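Local structure of NlpC/P60 domain-containing protein (Mycobacterium avium subsp. paratuberculosis, 3GT2) at residues D94-G99 with P134-V139. The protein is a mycobacterial antigen whose P60 domain, the part described here, probably acts as a cysteine peptidase of the NlpC/P60 (C40) family. Residues are numbered along the deposited sequence; the frame is centred on the assembly and turned at random.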
loop_
_atom_site.group_PDB
_atom_site.type_symbol
_atom_site.label_atom_id
_atom_site.label_comp_id
_atom_site.label_asym_id
_atom_site.label_seq_id
_atom_site.Cartn_x
_atom_site.Cartn_y
_atom_site.Cartn_z
ATOM N N ASP A 94 6.612 2.579 -4.823
ATOM C CA ASP A 94 5.761 3.761 -4.904
ATOM C C ASP A 94 4.307 3.368 -4.664
ATOM O O ASP A 94 3.909 2.237 -4.953
ATOM C CB ASP A 94 5.895 4.444 -6.268
ATOM C CG ASP A 94 7.230 5.152 -6.446
ATOM O OD1 ASP A 94 7.953 5.349 -5.443
ATOM O OD2 ASP A 94 7.555 5.513 -7.598
ATOM N N LEU A 95 3.515 4.297 -4.134
ATOM C CA LEU A 95 2.103 4.031 -3.862
ATOM C C LEU A 95 1.214 4.529 -5.005
ATOM O O LEU A 95 1.424 5.624 -5.527
ATOM C CB LEU A 95 1.676 4.685 -2.549
ATOM C CG LEU A 95 2.341 4.135 -1.279
ATOM C CD1 LEU A 95 2.025 5.029 -0.090
ATOM C CD2 LEU A 95 1.868 2.714 -0.994
ATOM N N ILE A 96 0.229 3.708 -5.368
ATOM C CA ILE A 96 -0.753 4.021 -6.406
ATOM C C ILE A 96 -2.099 4.249 -5.739
ATOM O O ILE A 96 -2.464 3.501 -4.845
ATOM C CB ILE A 96 -0.924 2.836 -7.367
ATOM C CG1 ILE A 96 0.403 2.485 -8.037
ATOM C CG2 ILE A 96 -1.989 3.145 -8.408
ATOM C CD1 ILE A 96 0.380 1.126 -8.731
ATOM N N PHE A 97 -2.842 5.269 -6.157
ATOM C CA PHE A 97 -4.070 5.627 -5.442
ATOM C C PHE A 97 -5.299 5.613 -6.349
ATOM O O PHE A 97 -5.189 5.772 -7.566
ATOM C CB PHE A 97 -3.938 7.008 -4.786
ATOM C CG PHE A 97 -2.887 7.083 -3.727
ATOM C CD1 PHE A 97 -1.554 7.214 -4.068
ATOM C CD2 PHE A 97 -3.231 7.059 -2.388
ATOM C CE1 PHE A 97 -0.577 7.294 -3.090
ATOM C CE2 PHE A 97 -2.258 7.146 -1.401
ATOM C CZ PHE A 97 -0.929 7.261 -1.752
ATOM N N TYR A 98 -6.468 5.435 -5.733
ATOM C CA TYR A 98 -7.733 5.376 -6.460
ATOM C C TYR A 98 -8.751 6.317 -5.851
ATOM O O TYR A 98 -8.777 6.514 -4.637
ATOM C CB TYR A 98 -8.259 3.928 -6.498
ATOM C CG TYR A 98 -7.321 3.062 -7.273
ATOM C CD1 TYR A 98 -7.469 2.918 -8.650
ATOM C CD2 TYR A 98 -6.237 2.440 -6.650
ATOM C CE1 TYR A 98 -6.594 2.173 -9.379
ATOM C CE2 TYR A 98 -5.351 1.691 -7.378
ATOM C CZ TYR A 98 -5.539 1.556 -8.743
ATOM O OH TYR A 98 -4.660 0.812 -9.485
ATOM N N GLY A 99 -9.578 6.907 -6.707
ATOM C CA GLY A 99 -10.618 7.807 -6.256
ATOM C C GLY A 99 -10.135 9.241 -6.239
ATOM O O GLY A 99 -8.932 9.497 -6.359
ATOM N N PRO A 134 -4.275 10.912 -10.274
ATOM C CA PRO A 134 -3.323 11.487 -11.231
ATOM C C PRO A 134 -1.850 11.288 -10.874
ATOM O O PRO A 134 -1.010 11.275 -11.781
ATOM C CB PRO A 134 -3.639 12.987 -11.184
ATOM C CG PRO A 134 -4.951 13.113 -10.566
ATOM C CD PRO A 134 -5.122 11.942 -9.654
ATOM N N TYR A 135 -1.537 11.187 -9.585
ATOM C CA TYR A 135 -0.152 11.044 -9.156
ATOM C C TYR A 135 0.044 9.796 -8.329
ATOM O O TYR A 135 -0.894 9.297 -7.695
ATOM C CB TYR A 135 0.290 12.234 -8.311
ATOM C CG TYR A 135 0.279 13.537 -9.053
ATOM C CD1 TYR A 135 1.261 13.826 -9.987
ATOM C CD2 TYR A 135 -0.707 14.478 -8.815
ATOM C CE1 TYR A 135 1.261 15.026 -10.672
ATOM C CE2 TYR A 135 -0.716 15.689 -9.489
ATOM C CZ TYR A 135 0.273 15.952 -10.415
ATOM O OH TYR A 135 0.277 17.142 -11.096
HETATM N N MSE A 136 1.271 9.297 -8.336
HETATM C CA MSE A 136 1.672 8.296 -7.367
HETATM C C MSE A 136 2.495 8.979 -6.276
HETATM O O MSE A 136 2.798 10.168 -6.386
HETATM C CB MSE A 136 2.432 7.163 -8.059
HETATM C CG MSE A 136 1.527 6.425 -9.011
HETATM SE SE MSE A 136 2.420 5.143 -10.142
HETATM C CE MSE A 136 3.292 4.037 -8.778
ATOM N N VAL A 137 2.829 8.250 -5.214
ATOM C CA VAL A 137 3.526 8.854 -4.078
ATOM C C VAL A 137 4.725 8.015 -3.686
ATOM O O VAL A 137 4.620 6.794 -3.540
ATOM C CB VAL A 137 2.601 9.004 -2.842
ATOM C CG1 VAL A 137 3.403 9.465 -1.614
ATOM C CG2 VAL A 137 1.459 9.965 -3.150
ATOM N N ARG A 138 5.867 8.673 -3.533
ATOM C CA ARG A 138 7.066 8.009 -3.033
ATOM C C ARG A 138 7.331 8.412 -1.589
ATOM O O ARG A 138 7.361 9.598 -1.269
ATOM C CB ARG A 138 8.256 8.367 -3.919
ATOM C CG ARG A 138 9.577 7.737 -3.503
ATOM C CD ARG A 138 10.582 7.881 -4.642
ATOM N NE ARG A 138 10.065 7.268 -5.868
ATOM C CZ ARG A 138 10.465 7.587 -7.097
ATOM N NH1 ARG A 138 11.391 8.520 -7.275
ATOM N NH2 ARG A 138 9.936 6.974 -8.151
ATOM N N VAL A 139 7.509 7.430 -0.710
ATOM C CA VAL A 139 7.798 7.744 0.685
ATOM C C VAL A 139 9.153 7.213 1.127
ATOM O O VAL A 139 9.627 7.544 2.212
ATOM C CB VAL A 139 6.697 7.226 1.642
ATOM C CG1 VAL A 139 5.382 7.953 1.391
ATOM C CG2 VAL A 139 6.514 5.714 1.499
HETATM O O HOH W 1 -2.104 6.966 -8.198
#
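Leu95 and Val137 form an antiparallel hydrogen-bonded pair, Leu95 N to Val137 O 2.8 Å and Val137 N to Leu95 O 3.0 Å. Toward Phe97 and Tyr135 the strands diverge, their directions 147° apart, and a water accepts from Phe97 N, probably donating to Tyr135 O.

In a side-on salt bridge, Arg138 NE meets Asp94 OD1 at 2.9 Å and Arg138 NH2 meets Asp94 OD2 at 2.8 Å. Both oxygens use syn lone pairs, and the carboxylate and guanidinium planes lie 22° apart, suiting aspartate, whose short side chain presents two oxygens to one guanidinium edge. A bend at chi3 (-57°) turns that edge back onto Asp94, whose OD2 also accepts from Arg91 N.

In this NlpC/P60 domain, strand 95-98 edges the antiparallel sheet continued by 105-111, whereas 136-138 pairs with 83-85; the bridge thus links two sheets.

Apolar contacts flank the bridge. On one side, Val137 CG2 comes obliquely to Phe97, 3.4 Å from CE1, a short branched side chain that can lie close against a broad ring. On the other, selenomethionine Met136 lies alongside Ile96; its chain, bent at the last torsion, brings CE tightly against Ile96 CG1 (3.4 Å) and near Asp94 CB.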